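Local atomic coordinates of GDP-6-deoxy-D-mannose reductase (Pseudomonas aeruginosa, PDB entry 6X3B), a protein that probably reduces GDP-4-dehydro-6-deoxy-D-mannose to GDP-rhamnose with a bound nicotinamide cofactor, a step on the route to lipopolysaccharide O-antigen. Residues 217-222 with 250-255; 177-182 with 246-251. All blocks are in the same frame, centred on the assembly; numbering follows the deposited sequence. Where two conformers were deposited one is given.

The two contacts lie side by side, their centres about 10 Å apart, and both belong to the one mixed sheet of the chain. Contact 2 pairs strand 172-182 with strand 244-247 beside the nicotinamide end of NADPH; contact 1 pairs strand 219-224 with the short strand 252-254 farther from the cofactor. Along the chain, 177-182 comes first, then 217-222, then the continuous run 246-255, whose Gly250 and Gln251 are common to both. Strands 172-182 and 219-224 are themselves parallel neighbours, and Asp221 OD1 meets Ser249 OG at 2.7 Å, a probable hydrogen bond. The run 246-255 thus leaves strand 244-247, the neighbour of cofactor-binding strand 172-182, and turns to pair with strand 219-224.

Contact 1: 217-222 with 250-255; sequences DVSRDF and GQEQKI
Arg220 and Gln253 form the hydrogen-bonded pair of a short antiparallel junction, Arg220 N reaching Gln253 O at 3.0 Å and Gln253 N returning to Arg220 O at 2.9 Å. A third backbone bond, from Ile255 N to Val218 O at 3.0 Å, is nearly straight (169° at the hydrogen) and ties the first residue of helix 255-266 to the residue just before strand 219-224.

Side-chain polar bonds gather on the face of Ser219 and Glu252. Ser219 OG, set between the backbone N and the carbonyl carbon (chi1 77°), which directs it at Glu252, gives its proton to OE1 of that residue at 2.6 Å, on the anti side of the carboxylate; OE2 of the same group is bridged to Arg286 and Arg288, which probably favour its charged form. Asp221 works from the other end: OD2 receives Gly250 N at 2.9 Å on its syn side and also Gly289 N, so that the carboxylate, with its OD1 turned to Ser249, gathers the turn before strand 252-254.

One water stands in for a direct backbone bond where the strands diverge. It accepts from Phe222 N and from Gln253 NE2 and donates to Gln251 O.

Apolar contacts centre on Ile255. The Phe222 ring turns its edge to Ile255 CD1, which lies in the ring plane 3.6 Å from CZ, and its CD2 corner meets Gln253 CG. Ile255 CG1 runs alongside Val218 CG2, 3.8 Å away. Across the Arg220 guanidinium, Val218 CG2 sits over one face, near the rim, while NH1 folds back to Ser219 O and also bonds Gln284 O.

Leu258 of helix 255-266 packs on Phe222 and Gln253, Val191 and Ile192 of helix 191-203 lie against Ile255, and Asn180 and Ile182 of strand 172-182 touch Phe222, so 252-254 is an antiparallel strand added to the parallel strands of the sheet.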
ATOM      1  N   ASP A 217       3.126 -22.427 -21.225  1.00 40.47           N
ATOM      2  CA  ASP A 217       3.285 -23.555 -20.315  1.00 43.45           C
ATOM      3  C   ASP A 217       3.371 -23.072 -18.871  1.00 45.26           C
ATOM      4  O   ASP A 217       4.282 -23.396 -18.115  1.00 44.11           O
ATOM      5  CB  ASP A 217       4.502 -24.373 -20.729  1.00 47.39           C
ATOM      6  CG  ASP A 217       4.299 -25.048 -22.082  1.00 46.87           C
ATOM      7  OD1 ASP A 217       3.275 -25.747 -22.251  1.00 52.62           O
ATOM      8  OD2 ASP A 217       5.129 -24.849 -22.990  1.00 47.66           O
ATOM      9  N   VAL A 218       2.394 -22.243 -18.505  1.00 32.68           N
ATOM     10  CA  VAL A 218       2.198 -21.775 -17.144  1.00 33.03           C
ATOM     11  C   VAL A 218       0.754 -22.080 -16.769  1.00 30.46           C
ATOM     12  O   VAL A 218      -0.105 -22.276 -17.632  1.00 27.52           O
ATOM     13  CB  VAL A 218       2.501 -20.268 -16.993  1.00 34.08           C
ATOM     14  CG1 VAL A 218       3.922 -19.969 -17.461  1.00 40.68           C
ATOM     15  CG2 VAL A 218       1.504 -19.428 -17.772  1.00 31.65           C
ATOM     16  N   SER A 219       0.491 -22.145 -15.472  1.00 24.22           N
ATOM     17  CA  SER A 219      -0.869 -22.364 -14.993  1.00 26.34           C
ATOM     18  C   SER A 219      -1.350 -21.136 -14.229  1.00 26.44           C
ATOM     19  O   SER A 219      -0.561 -20.447 -13.577  1.00 24.86           O
ATOM     20  CB  SER A 219      -0.936 -23.612 -14.105  1.00 30.37           C
ATOM     21  OG  SER A 219      -0.416 -23.334 -12.815  1.00 39.93           O
ATOM     22  N   ARG A 220      -2.657 -20.861 -14.300  1.00 22.38           N
ATOM     23  CA  ARG A 220      -3.228 -19.734 -13.586  1.00 19.82           C
ATOM     24  C   ARG A 220      -4.580 -20.149 -13.010  1.00 20.95           C
ATOM     25  O   ARG A 220      -5.161 -21.164 -13.390  1.00 25.02           O
ATOM     26  CB  ARG A 220      -3.382 -18.495 -14.489  1.00 23.69           C
ATOM     27  CG  ARG A 220      -2.058 -17.877 -14.979  1.00 26.57           C
ATOM     28  CD  ARG A 220      -1.320 -17.178 -13.836  1.00 27.87           C
ATOM     29  NE  ARG A 220      -0.119 -16.462 -14.287  1.00 29.28           N
ATOM     30  CZ  ARG A 220       1.099 -16.997 -14.318  1.00 31.06           C
ATOM     31  NH1 ARG A 220       1.274 -18.261 -13.959  1.00 26.51           N
ATOM     32  NH2 ARG A 220       2.142 -16.280 -14.729  1.00 33.91           N
ATOM     33  N   ASP A 221      -5.075 -19.344 -12.086  1.00 19.85           N
ATOM     34  CA  ASP A 221      -6.361 -19.574 -11.434  1.00 22.42           C
ATOM     35  C   ASP A 221      -7.413 -18.708 -12.134  1.00 21.14           C
ATOM     36  O   ASP A 221      -7.372 -17.480 -12.018  1.00 21.13           O
ATOM     37  CB  ASP A 221      -6.251 -19.220  -9.952  1.00 19.61           C
ATOM     38  CG  ASP A 221      -7.483 -19.587  -9.161  1.00 28.27           C
ATOM     39  OD1 ASP A 221      -8.605 -19.433  -9.716  1.00 26.54           O
ATOM     40  OD2 ASP A 221      -7.329 -20.008  -7.973  1.00 23.95           O
ATOM     41  N   PHE A 222      -8.372 -19.345 -12.824  1.00 19.16           N
ATOM     42  CA  PHE A 222      -9.409 -18.663 -13.597  1.00 21.25           C
ATOM     43  C   PHE A 222     -10.806 -18.823 -13.002  1.00 20.31           C
ATOM     44  O   PHE A 222     -11.164 -19.895 -12.506  1.00 21.67           O
ATOM     45  CB  PHE A 222      -9.475 -19.199 -15.038  1.00 22.64           C
ATOM     46  CG  PHE A 222      -8.254 -18.901 -15.862  1.00 23.44           C
ATOM     47  CD1 PHE A 222      -8.169 -17.729 -16.596  1.00 26.72           C
ATOM     48  CD2 PHE A 222      -7.214 -19.821 -15.947  1.00 22.08           C
ATOM     49  CE1 PHE A 222      -7.034 -17.461 -17.371  1.00 25.82           C
ATOM     50  CE2 PHE A 222      -6.091 -19.555 -16.715  1.00 26.79           C
ATOM     51  CZ  PHE A 222      -6.002 -18.376 -17.419  1.00 25.07           C
ATOM     52  N   GLY A 250      -9.413 -21.736  -6.919  1.00 25.24           N
ATOM     53  CA  GLY A 250      -8.663 -22.775  -6.246  1.00 27.47           C
ATOM     54  C   GLY A 250      -8.209 -23.890  -7.162  1.00 32.96           C
ATOM     55  O   GLY A 250      -7.717 -24.911  -6.678  1.00 34.98           O
ATOM     56  N   GLN A 251      -8.359 -23.732  -8.477  1.00 28.28           N
ATOM     57  CA  GLN A 251      -7.909 -24.729  -9.439  1.00 27.50           C
ATOM     58  C   GLN A 251      -6.935 -24.099 -10.424  1.00 28.02           C
ATOM     59  O   GLN A 251      -7.214 -23.030 -10.975  1.00 28.79           O
ATOM     60  CB  GLN A 251      -9.094 -25.337 -10.183  1.00 31.63           C
ATOM     61  CG  GLN A 251     -10.099 -26.009  -9.267  1.00 42.46           C
ATOM     62  CD  GLN A 251     -10.636 -27.291  -9.853  1.00 62.05           C
ATOM     63  OE1 GLN A 251     -11.342 -27.279 -10.863  1.00 66.68           O
ATOM     64  NE2 GLN A 251     -10.282 -28.415  -9.233  1.00 67.62           N
ATOM     65  N   GLU A 252      -5.803 -24.762 -10.644  1.00 29.52           N
ATOM     66  CA  GLU A 252      -4.867 -24.358 -11.692  1.00 34.56           C
ATOM     67  C   GLU A 252      -5.325 -24.849 -13.056  1.00 30.27           C
ATOM     68  O   GLU A 252      -5.710 -26.009 -13.212  1.00 33.24           O
ATOM     69  CB  GLU A 252      -3.475 -24.926 -11.428  1.00 30.14           C
ATOM     70  CG  GLU A 252      -2.754 -24.271 -10.312  1.00 35.37           C
ATOM     71  CD  GLU A 252      -1.465 -24.978  -9.996  1.00 37.89           C
ATOM     72  OE1 GLU A 252      -0.593 -25.069 -10.897  1.00 36.66           O
ATOM     73  OE2 GLU A 252      -1.346 -25.455  -8.850  1.00 38.46           O
ATOM     74  N   GLN A 253      -5.249 -23.971 -14.054  1.00 29.55           N
ATOM     75  CA  GLN A 253      -5.427 -24.360 -15.448  1.00 30.94           C
ATOM     76  C   GLN A 253      -4.182 -24.001 -16.240  1.00 24.94           C
ATOM     77  O   GLN A 253      -3.732 -22.851 -16.201  1.00 24.62           O
ATOM     78  CB  GLN A 253      -6.626 -23.666 -16.081  1.00 28.33           C
ATOM     79  CG  GLN A 253      -7.757 -23.433 -15.139  1.00 38.92           C
ATOM     80  CD  GLN A 253      -8.839 -24.468 -15.287  1.00 38.91           C
ATOM     81  OE1 GLN A 253      -8.707 -25.414 -16.055  1.00 42.69           O
ATOM     82  NE2 GLN A 253      -9.915 -24.299 -14.542  1.00 37.37           N
ATOM     83  N   LYS A 254      -3.648 -24.976 -16.972  1.00 27.04           N
ATOM     84  CA  LYS A 254      -2.552 -24.716 -17.899  1.00 27.30           C
ATOM     85  C   LYS A 254      -3.059 -23.982 -19.135  1.00 26.11           C
ATOM     86  O   LYS A 254      -4.035 -24.404 -19.766  1.00 30.18           O
ATOM     87  CB  LYS A 254      -1.882 -26.019 -18.314  1.00 30.67           C
ATOM     88  CG  LYS A 254      -1.223 -26.755 -17.170  1.00 34.83           C
ATOM     89  CD  LYS A 254      -0.692 -28.099 -17.627  1.00 44.73           C
ATOM     90  CE  LYS A 254      -0.876 -29.135 -16.539  1.00 57.23           C
ATOM     91  NZ  LYS A 254      -1.315 -30.444 -17.103  1.00 55.15           N
ATOM     92  N   ILE A 255      -2.387 -22.883 -19.487  1.00 27.19           N
ATOM     93  CA  ILE A 255      -2.806 -22.081 -20.636  1.00 28.23           C
ATOM     94  C   ILE A 255      -2.952 -22.948 -21.882  1.00 32.29           C
ATOM     95  O   ILE A 255      -3.917 -22.809 -22.647  1.00 29.57           O
ATOM     96  CB  ILE A 255      -1.814 -20.927 -20.872  1.00 33.79           C
ATOM     97  CG1 ILE A 255      -1.697 -20.041 -19.633  1.00 38.37           C
ATOM     98  CG2 ILE A 255      -2.220 -20.121 -22.090  1.00 26.32           C
ATOM     99  CD1 ILE A 255      -3.009 -19.809 -18.912  1.00 29.49           C
TER
HETATM  100  O   HOH W   1      -9.128 -22.110 -12.741  1.00 31.65           O

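Contact 2: 177-182 with 246-251. With NDP (NADPH dihydro-nicotinamide-adenine-dinucleotide phosphate), chain E.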
ATOM      1  N   ARG A 177      -9.777  -9.640  -3.749  1.00 17.06           N
ATOM      2  CA  ARG A 177      -8.617  -9.827  -4.637  1.00 16.24           C
ATOM      3  C   ARG A 177      -8.960 -10.889  -5.673  1.00 16.43           C
ATOM      4  O   ARG A 177      -8.703 -12.083  -5.462  1.00 19.73           O
ATOM      5  CB  ARG A 177      -7.355 -10.227  -3.858  1.00 17.88           C
ATOM      6  CG  ARG A 177      -6.836  -9.118  -2.943  1.00 14.84           C
ATOM      7  CD  ARG A 177      -5.716  -9.603  -2.010  1.00 17.43           C
ATOM      8  NE  ARG A 177      -5.137  -8.484  -1.279  1.00 15.91           N
ATOM      9  CZ  ARG A 177      -4.263  -8.628  -0.286  1.00 20.45           C
ATOM     10  NH1 ARG A 177      -3.900  -9.851   0.099  1.00 16.66           N
ATOM     11  NH2 ARG A 177      -3.756  -7.557   0.318  1.00 17.63           N
ATOM     12  N   PRO A 178      -9.578 -10.524  -6.787  1.00 19.72           N
ATOM     13  CA  PRO A 178      -9.922 -11.532  -7.795  1.00 17.69           C
ATOM     14  C   PRO A 178      -8.693 -11.948  -8.575  1.00 19.77           C
ATOM     15  O   PRO A 178      -7.802 -11.137  -8.856  1.00 22.04           O
ATOM     16  CB  PRO A 178     -10.920 -10.800  -8.697  1.00 17.79           C
ATOM     17  CG  PRO A 178     -10.486  -9.337  -8.581  1.00 19.27           C
ATOM     18  CD  PRO A 178     -10.065  -9.178  -7.144  1.00 21.78           C
ATOM     19  N   PHE A 179      -8.649 -13.230  -8.926  1.00 16.04           N
ATOM     20  CA  PHE A 179      -7.573 -13.708  -9.779  1.00 20.16           C
ATOM     21  C   PHE A 179      -8.057 -13.633 -11.231  1.00 21.86           C
ATOM     22  O   PHE A 179      -8.831 -12.729 -11.564  1.00 24.58           O
ATOM     23  CB  PHE A 179      -7.125 -15.104  -9.310  1.00 19.58           C
ATOM     24  CG  PHE A 179      -6.314 -15.069  -8.006  1.00 24.94           C
ATOM     25  CD1 PHE A 179      -6.840 -14.486  -6.861  1.00 19.05           C
ATOM     26  CD2 PHE A 179      -5.022 -15.581  -7.948  1.00 20.33           C
ATOM     27  CE1 PHE A 179      -6.111 -14.440  -5.662  1.00 20.49           C
ATOM     28  CE2 PHE A 179      -4.288 -15.549  -6.762  1.00 23.40           C
ATOM     29  CZ  PHE A 179      -4.831 -14.967  -5.615  1.00 20.64           C
ATOM     30  N   ASN A 180      -7.539 -14.502 -12.096  1.00 19.61           N
ATOM     31  CA  ASN A 180      -7.840 -14.426 -13.553  1.00 20.46           C
ATOM     32  C   ASN A 180      -9.345 -14.495 -13.846  1.00 19.68           C
ATOM     33  O   ASN A 180     -10.028 -15.341 -13.258  1.00 23.39           O
ATOM     34  CB  ASN A 180      -7.006 -15.418 -14.362  1.00 20.34           C
ATOM     35  CG  ASN A 180      -5.545 -15.024 -14.403  1.00 31.05           C
ATOM     36  OD1 ASN A 180      -4.847 -15.130 -13.402  1.00 25.78           O
ATOM     37  ND2 ASN A 180      -5.085 -14.554 -15.550  1.00 27.53           N
ATOM     38  N   HIS A 181      -9.833 -13.659 -14.727  1.00 21.45           N
ATOM     39  CA  HIS A 181     -11.249 -13.587 -15.169  1.00 19.63           C
ATOM     40  C   HIS A 181     -11.359 -14.130 -16.594  1.00 22.45           C
ATOM     41  O   HIS A 181     -10.413 -13.945 -17.370  1.00 23.80           O
ATOM     42  CB  HIS A 181     -11.707 -12.129 -15.334  1.00 27.59           C
ATOM     43  CG  HIS A 181     -11.947 -11.344 -14.090  1.00 26.95           C
ATOM     44  ND1 HIS A 181     -11.067 -11.335 -13.040  1.00 25.10           N
ATOM     45  CD2 HIS A 181     -12.930 -10.483 -13.760  1.00 22.35           C
ATOM     46  CE1 HIS A 181     -11.509 -10.533 -12.099  1.00 22.04           C
ATOM     47  NE2 HIS A 181     -12.648  -9.996 -12.519  1.00 21.48           N
ATOM     48  N   ILE A 182     -12.465 -14.712 -16.943  1.00 22.03           N
ATOM     49  CA  ILE A 182     -12.752 -15.166 -18.333  1.00 23.97           C
ATOM     50  C   ILE A 182     -14.151 -14.650 -18.679  1.00 22.18           C
ATOM     51  O   ILE A 182     -15.075 -14.904 -17.896  1.00 19.99           O
ATOM     52  CB  ILE A 182     -12.670 -16.696 -18.489  1.00 25.45           C
ATOM     53  CG1 ILE A 182     -11.287 -17.245 -18.138  1.00 32.98           C
ATOM     54  CG2 ILE A 182     -13.079 -17.095 -19.896  1.00 31.37           C
ATOM     55  CD1 ILE A 182     -11.175 -18.741 -18.293  1.00 38.32           C
ATOM     56  N   ASN A 246      -9.637 -13.262  -1.086  1.00 18.85           N
ATOM     57  CA  ASN A 246      -9.356 -13.750  -2.434  1.00 18.64           C
ATOM     58  C   ASN A 246     -10.657 -14.167  -3.111  1.00 20.43           C
ATOM     59  O   ASN A 246     -11.518 -14.788  -2.489  1.00 18.51           O
ATOM     60  CB  ASN A 246      -8.435 -14.963  -2.410  1.00 19.28           C
ATOM     61  CG  ASN A 246      -7.020 -14.630  -1.974  1.00 19.33           C
ATOM     62  OD1 ASN A 246      -6.581 -13.470  -2.024  1.00 19.67           O
ATOM     63  ND2 ASN A 246      -6.293 -15.658  -1.566  1.00 21.77           N
ATOM     64  N   VAL A 247     -10.778 -13.857  -4.395  1.00 17.55           N
ATOM     65  CA  VAL A 247     -11.875 -14.363  -5.220  1.00 20.50           C
ATOM     66  C   VAL A 247     -11.220 -15.177  -6.332  1.00 21.13           C
ATOM     67  O   VAL A 247     -10.637 -14.617  -7.269  1.00 20.33           O
ATOM     68  CB  VAL A 247     -12.763 -13.239  -5.769  1.00 19.86           C
ATOM     69  CG1 VAL A 247     -13.866 -13.826  -6.694  1.00 19.35           C
ATOM     70  CG2 VAL A 247     -13.407 -12.417  -4.607  1.00 17.77           C
ATOM     71  N   CYS A 248     -11.298 -16.506  -6.228  1.00 18.21           N
ATOM     72  CA  CYS A 248     -10.556 -17.398  -7.110  1.00 21.94           C
ATOM     73  C   CYS A 248     -11.224 -18.768  -7.104  1.00 23.84           C
ATOM     74  O   CYS A 248     -12.095 -19.059  -6.278  1.00 24.70           O
ATOM     75  CB  CYS A 248      -9.081 -17.500  -6.679  1.00 21.81           C
ATOM     76  SG  CYS A 248      -8.896 -17.954  -4.918  1.00 24.30           S
ATOM     77  N   SER A 249     -10.808 -19.606  -8.048  0.92 25.17           N
ATOM     78  CA  SER A 249     -11.369 -20.946  -8.177  0.92 26.58           C
ATOM     79  C   SER A 249     -10.665 -21.979  -7.303  0.92 27.12           C
ATOM     80  O   SER A 249     -11.257 -23.017  -6.989  0.92 24.62           O
ATOM     81  CB  SER A 249     -11.287 -21.413  -9.637  0.92 26.90           C
ATOM     82  OG  SER A 249      -9.947 -21.795  -9.938  0.92 23.12           O
ATOM     83  N   GLY A 250      -9.413 -21.736  -6.919  1.00 25.24           N
ATOM     84  CA  GLY A 250      -8.663 -22.775  -6.246  1.00 27.47           C
ATOM     85  C   GLY A 250      -8.209 -23.890  -7.162  1.00 32.96           C
ATOM     86  O   GLY A 250      -7.717 -24.911  -6.678  1.00 34.98           O
ATOM     87  N   GLN A 251      -8.359 -23.732  -8.477  1.00 28.28           N
ATOM     88  CA  GLN A 251      -7.909 -24.729  -9.439  1.00 27.50           C
ATOM     89  C   GLN A 251      -6.935 -24.099 -10.424  1.00 28.02           C
ATOM     90  O   GLN A 251      -7.214 -23.030 -10.975  1.00 28.79           O
ATOM     91  CB  GLN A 251      -9.094 -25.337 -10.183  1.00 31.63           C
ATOM     92  CG  GLN A 251     -10.099 -26.009  -9.267  1.00 42.46           C
ATOM     93  CD  GLN A 251     -10.636 -27.291  -9.853  1.00 62.05           C
ATOM     94  OE1 GLN A 251     -11.342 -27.279 -10.863  1.00 66.68           O
ATOM     95  NE2 GLN A 251     -10.282 -28.415  -9.233  1.00 67.62           N
TER
HETATM   96  PA  NDP E 401     -11.869  -1.904 -17.483  1.00 21.80           P
HETATM   97  O1A NDP E 401     -10.560  -1.253 -17.781  1.00 23.53           O
HETATM   98  O2A NDP E 401     -12.496  -2.756 -18.534  1.00 22.50           O
HETATM   99  O5B NDP E 401     -12.920  -0.796 -17.003  1.00 27.13           O
HETATM  100  C5B NDP E 401     -12.445   0.335 -16.234  1.00 20.47           C
HETATM  101  C4B NDP E 401     -13.610   1.238 -15.917  1.00 20.02           C
HETATM  102  O4B NDP E 401     -13.145   2.361 -15.125  1.00 22.91           O
HETATM  103  C3B NDP E 401     -14.339   1.846 -17.125  1.00 22.43           C
HETATM  104  O3B NDP E 401     -15.747   1.840 -16.926  1.00 22.16           O
HETATM  105  C2B NDP E 401     -13.770   3.258 -17.188  1.00 21.46           C
HETATM  106  O2B NDP E 401     -14.713   4.152 -17.775  1.00 26.18           O
HETATM  107  C1B NDP E 401     -13.598   3.560 -15.707  1.00 19.96           C
HETATM  108  N9A NDP E 401     -12.631   4.613 -15.428  1.00 21.41           N
HETATM  109  C8A NDP E 401     -11.296   4.613 -15.748  1.00 17.72           C
HETATM  110  N7A NDP E 401     -10.674   5.703 -15.377  1.00 19.45           N
HETATM  111  C5A NDP E 401     -11.658   6.473 -14.776  1.00 20.24           C
HETATM  112  C6A NDP E 401     -11.637   7.745 -14.176  1.00 22.50           C
HETATM  113  N6A NDP E 401     -10.521   8.466 -14.102  1.00 21.00           N
HETATM  114  N1A NDP E 401     -12.795   8.231 -13.670  1.00 22.93           N
HETATM  115  C2A NDP E 401     -13.893   7.472 -13.769  1.00 20.34           C
HETATM  116  N3A NDP E 401     -14.036   6.264 -14.308  1.00 21.88           N
HETATM  117  C4A NDP E 401     -12.870   5.812 -14.801  1.00 17.17           C
HETATM  118  O3  NDP E 401     -11.718  -2.781 -16.151  1.00 26.26           O
HETATM  119  PN  NDP E 401     -12.240  -4.256 -15.809  1.00 20.98           P
HETATM  120  O1N NDP E 401     -13.731  -4.249 -15.841  1.00 20.71           O
HETATM  121  O2N NDP E 401     -11.516  -5.229 -16.677  1.00 22.22           O
HETATM  122  O5D NDP E 401     -11.740  -4.420 -14.296  1.00 23.08           O
HETATM  123  C5D NDP E 401     -12.658  -4.110 -13.221  1.00 21.17           C
HETATM  124  C4D NDP E 401     -11.910  -4.143 -11.911  1.00 20.26           C
HETATM  125  O4D NDP E 401     -11.385  -5.478 -11.701  1.00 21.16           O
HETATM  126  C3D NDP E 401     -10.709  -3.192 -11.806  1.00 22.64           C
HETATM  127  O3D NDP E 401     -10.614  -2.627 -10.506  1.00 21.25           O
HETATM  128  C2D NDP E 401      -9.540  -4.121 -12.123  1.00 23.21           C
HETATM  129  O2D NDP E 401      -8.311  -3.669 -11.577  1.00 19.46           O
HETATM  130  C1D NDP E 401      -9.996  -5.427 -11.482  1.00 21.46           C
HETATM  131  N1N NDP E 401      -9.367  -6.624 -12.114  1.00 23.98           N
HETATM  132  C2N NDP E 401      -9.737  -7.039 -13.365  1.00 20.99           C
HETATM  133  C3N NDP E 401      -9.285  -8.216 -13.897  1.00 24.23           C
HETATM  134  C7N NDP E 401      -9.516  -8.466 -15.338  1.00 32.54           C
HETATM  135  O7N NDP E 401      -9.048  -9.479 -15.866  1.00 27.43           O
HETATM  136  N7N NDP E 401     -10.229  -7.583 -16.022  1.00 26.16           N
HETATM  137  C4N NDP E 401      -8.587  -9.177 -12.997  1.00 26.82           C
HETATM  138  C5N NDP E 401      -8.197  -8.604 -11.699  1.00 25.21           C
HETATM  139  C6N NDP E 401      -8.398  -7.332 -11.445  1.00 22.78           C
HETATM  140  P2B NDP E 401     -14.146   4.784 -19.149  1.00 31.55           P
HETATM  141  O1X NDP E 401     -15.235   5.706 -19.654  1.00 34.59           O
HETATM  142  O2X NDP E 401     -12.876   5.535 -18.807  1.00 43.01           O
HETATM  143  O3X NDP E 401     -13.889   3.629 -20.094  1.00 33.57           O
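Phe179 lies against Asn246 and Cys248. Asn246 OD1 approaches the edge of the ring in its plane, 3.8 Å from CE1, with ring and amide planes 76° apart. Cys248 reaches the same ring twice: CB touches CD1 at 3.8 Å, and SG stands above a face, 4.8 Å from the centroid, as a sulfur-aromatic contact. A chi1 of 53° sets SG between the backbone N and carbonyl carbon of Cys248, swinging it over the phenyl group. The backbone of Phe179 is held as well, its N giving a 2.9 Å bond to Val247 O.

Asn246 also faces Arg177, its parallel partner, with OD1 3.8 Å from Arg177 CB. The polar ends of both side chains are engaged beyond the pair: OD1 and Arg177 NH1 each meet Tyr129 OH, and NH2 is bridged to Glu159.

Val247 takes the step between them. Its N bonds to Arg177 O at 2.9 Å, almost straight at the hydrogen (175°) although the donor rises well above the carbonyl plane. On the other side of the sheet, its CB packs against Pro178, with Ala231 of helix 225-238 nearby.

Pro178, Phe179 and His181 border the cofactor. Phe179 O accepts from His181 ND1 in the plane of the imidazole, which fixes the ring's rotation, with NADPH C3N over one face, near the rim, and ND1 3.3 Å from NADPH C4N, the carbon that carries the transferable hydride. Pro178 CG borders the same dihydropyridine ring. The parallel pairing of 172-182, whose residues 178-181 line the nicotinamide site, with 244-247 is part of the Rossmann-type core of NAD(P)-dependent epimerase/dehydratase family enzymes.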